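COPII coat assembly protein SEC16 (Saccharomyces cerevisiae, PDB 3MZK) helps initiate assembly of the COPII coat for transport vesicles leaving the endoplasmic reticulum and takes part in cargo selection and autophagy. Local coordinates at residues K64-P69 with T81-T86. Numbering follows the deposited sequence.
Sequences KSFPGP and TKWMET
Phe66 and Trp83 bring the two backbones within 6.9 Å, CA to CA, where the chain leaves the short helix 61-65 and passes beside helix 77-94. Trp83 spans the gap alone from its helix: CG stands anti to the backbone N (chi1 178°), which carries the indole out to the other segment. Its pyrrole edge ends at Ser65, where Trp83 NE1 donates to Ser65 OG at 2.7 Å, nearly in the ring plane and with a fairly straight N-H...O angle of 156°. Ser65 OG in turn lies within hydrogen-bonding distance of the Asp61 and Met62 carbonyls, its single proton shared between them or given to one, so the hydroxyl that accepts from the indole is also held to its own short helix.

One face of the indole is roofed by the residues that follow. Pro67 CD sits above the five-membered ring of Trp83, 3.8 Å from its centroid, a CH-pi contact that Phe66 CA joins over the same ring. Further along, the Phe66 ring directs its edge at the six-membered ring of Trp83 in a T-shaped pair, planes at 75° and centroids 5.0 Å apart, with Phe66 CD1 3.6 Å from Trp83 CH2. A leucine in place of Trp83 would probably leave Ser65 OG without its N-H donor and the Phe66 edge and Pro67 CD without an aromatic face to rest on.

Leu334 of helix 330-344 touches the side chains of both Phe66 and Trp83. Pro67 centres an inverse gamma turn, and T-shaped, CH-pi and indole hydrogen-bond contacts fix this helix exit against helix 77-94 in the Sec16 mid-region.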
loop_
_atom_site.group_PDB
_atom_site.type_symbol
_atom_site.label_atom_id
_atom_site.label_comp_id
_atom_site.label_asym_id
_atom_site.label_seq_id
_atom_site.Cartn_x
_atom_site.Cartn_y
_atom_site.Cartn_z
ATOM N N LYS B 64 40.999 13.213 -22.948
ATOM C CA LYS B 64 41.121 14.346 -23.866
ATOM C C LYS B 64 39.866 14.562 -24.700
ATOM O O LYS B 64 39.516 15.694 -25.026
ATOM C CB LYS B 64 42.333 14.177 -24.790
ATOM N N SER B 65 39.187 13.472 -25.036
ATOM C CA SER B 65 38.039 13.534 -25.936
ATOM C C SER B 65 36.718 13.756 -25.199
ATOM O O SER B 65 35.753 14.252 -25.782
ATOM C CB SER B 65 37.961 12.259 -26.777
ATOM O OG SER B 65 37.871 11.106 -25.955
ATOM N N PHE B 66 36.679 13.381 -23.923
ATOM C CA PHE B 66 35.474 13.517 -23.104
ATOM C C PHE B 66 34.904 14.928 -23.211
ATOM O O PHE B 66 35.630 15.909 -23.046
ATOM C CB PHE B 66 35.790 13.174 -21.646
ATOM C CG PHE B 66 34.578 13.070 -20.763
ATOM C CD1 PHE B 66 33.631 12.084 -20.976
ATOM C CD2 PHE B 66 34.399 13.942 -19.700
ATOM C CE1 PHE B 66 32.514 11.979 -20.155
ATOM C CE2 PHE B 66 33.288 13.840 -18.878
ATOM C CZ PHE B 66 32.345 12.858 -19.108
ATOM N N PRO B 67 33.596 15.028 -23.501
ATOM C CA PRO B 67 32.878 16.287 -23.739
ATOM C C PRO B 67 32.816 17.194 -22.515
ATOM O O PRO B 67 31.786 17.232 -21.848
ATOM C CB PRO B 67 31.463 15.821 -24.105
ATOM C CG PRO B 67 31.623 14.417 -24.567
ATOM C CD PRO B 67 32.733 13.857 -23.732
ATOM N N GLY B 68 33.903 17.916 -22.244
ATOM C CA GLY B 68 33.963 18.872 -21.149
ATOM C C GLY B 68 33.265 18.408 -19.887
ATOM O O GLY B 68 33.032 17.212 -19.707
ATOM N N PRO B 69 32.941 19.353 -18.991
ATOM C CA PRO B 69 32.169 19.039 -17.784
ATOM C C PRO B 69 30.702 18.801 -18.117
ATOM O O PRO B 69 30.038 19.722 -18.589
ATOM C CB PRO B 69 32.299 20.313 -16.939
ATOM C CG PRO B 69 33.417 21.095 -17.554
ATOM C CD PRO B 69 33.408 20.747 -19.001
ATOM N N THR B 81 26.518 11.088 -26.087
ATOM C CA THR B 81 26.039 9.808 -26.595
ATOM C C THR B 81 26.953 9.266 -27.688
ATOM O O THR B 81 27.223 8.067 -27.743
ATOM C CB THR B 81 24.597 9.889 -27.141
ATOM O OG1 THR B 81 23.801 10.737 -26.304
ATOM C CG2 THR B 81 23.973 8.499 -27.182
ATOM N N LYS B 82 27.424 10.156 -28.556
ATOM C CA LYS B 82 28.340 9.768 -29.622
ATOM C C LYS B 82 29.708 9.397 -29.051
ATOM O O LYS B 82 30.329 8.424 -29.483
ATOM C CB LYS B 82 28.481 10.895 -30.649
ATOM C CG LYS B 82 29.228 10.490 -31.910
ATOM C CD LYS B 82 29.659 11.705 -32.720
ATOM C CE LYS B 82 28.466 12.543 -33.161
ATOM N NZ LYS B 82 28.889 13.774 -33.892
ATOM N N TRP B 83 30.172 10.176 -28.077
ATOM C CA TRP B 83 31.465 9.926 -27.453
ATOM C C TRP B 83 31.522 8.550 -26.797
ATOM O O TRP B 83 32.545 7.871 -26.853
ATOM C CB TRP B 83 31.790 11.014 -26.429
ATOM C CG TRP B 83 33.090 10.792 -25.716
ATOM C CD1 TRP B 83 34.316 11.264 -26.080
ATOM C CD2 TRP B 83 33.289 10.037 -24.517
ATOM N NE1 TRP B 83 35.267 10.851 -25.181
ATOM C CE2 TRP B 83 34.663 10.096 -24.212
ATOM C CE3 TRP B 83 32.439 9.318 -23.671
ATOM C CZ2 TRP B 83 35.205 9.464 -23.096
ATOM C CZ3 TRP B 83 32.980 8.692 -22.565
ATOM C CH2 TRP B 83 34.352 8.768 -22.287
ATOM N N MET B 84 30.420 8.141 -26.177
ATOM C CA MET B 84 30.341 6.813 -25.572
ATOM C C MET B 84 30.423 5.711 -26.623
ATOM O O MET B 84 31.141 4.730 -26.443
ATOM C CB MET B 84 29.068 6.658 -24.736
ATOM C CG MET B 84 28.966 7.644 -23.587
ATOM S SD MET B 84 28.064 6.997 -22.167
ATOM C CE MET B 84 29.109 5.624 -21.690
ATOM N N GLU B 85 29.682 5.873 -27.715
ATOM C CA GLU B 85 29.773 4.936 -28.829
ATOM C C GLU B 85 31.231 4.774 -29.245
ATOM O O GLU B 85 31.787 3.674 -29.212
ATOM C CB GLU B 85 28.970 5.435 -30.030
ATOM C CG GLU B 85 27.463 5.308 -29.925
ATOM C CD GLU B 85 26.762 5.856 -31.161
ATOM O OE1 GLU B 85 27.461 6.372 -32.061
ATOM O OE2 GLU B 85 25.518 5.773 -31.231
ATOM N N THR B 86 31.843 5.888 -29.631
ATOM C CA THR B 86 33.223 5.895 -30.093
ATOM C C THR B 86 34.149 5.197 -29.117
ATOM O O THR B 86 34.843 4.247 -29.475
ATOM C CB THR B 86 33.729 7.328 -30.283
ATOM O OG1 THR B 86 32.834 8.041 -31.145
ATOM C CG2 THR B 86 35.121 7.319 -30.887
#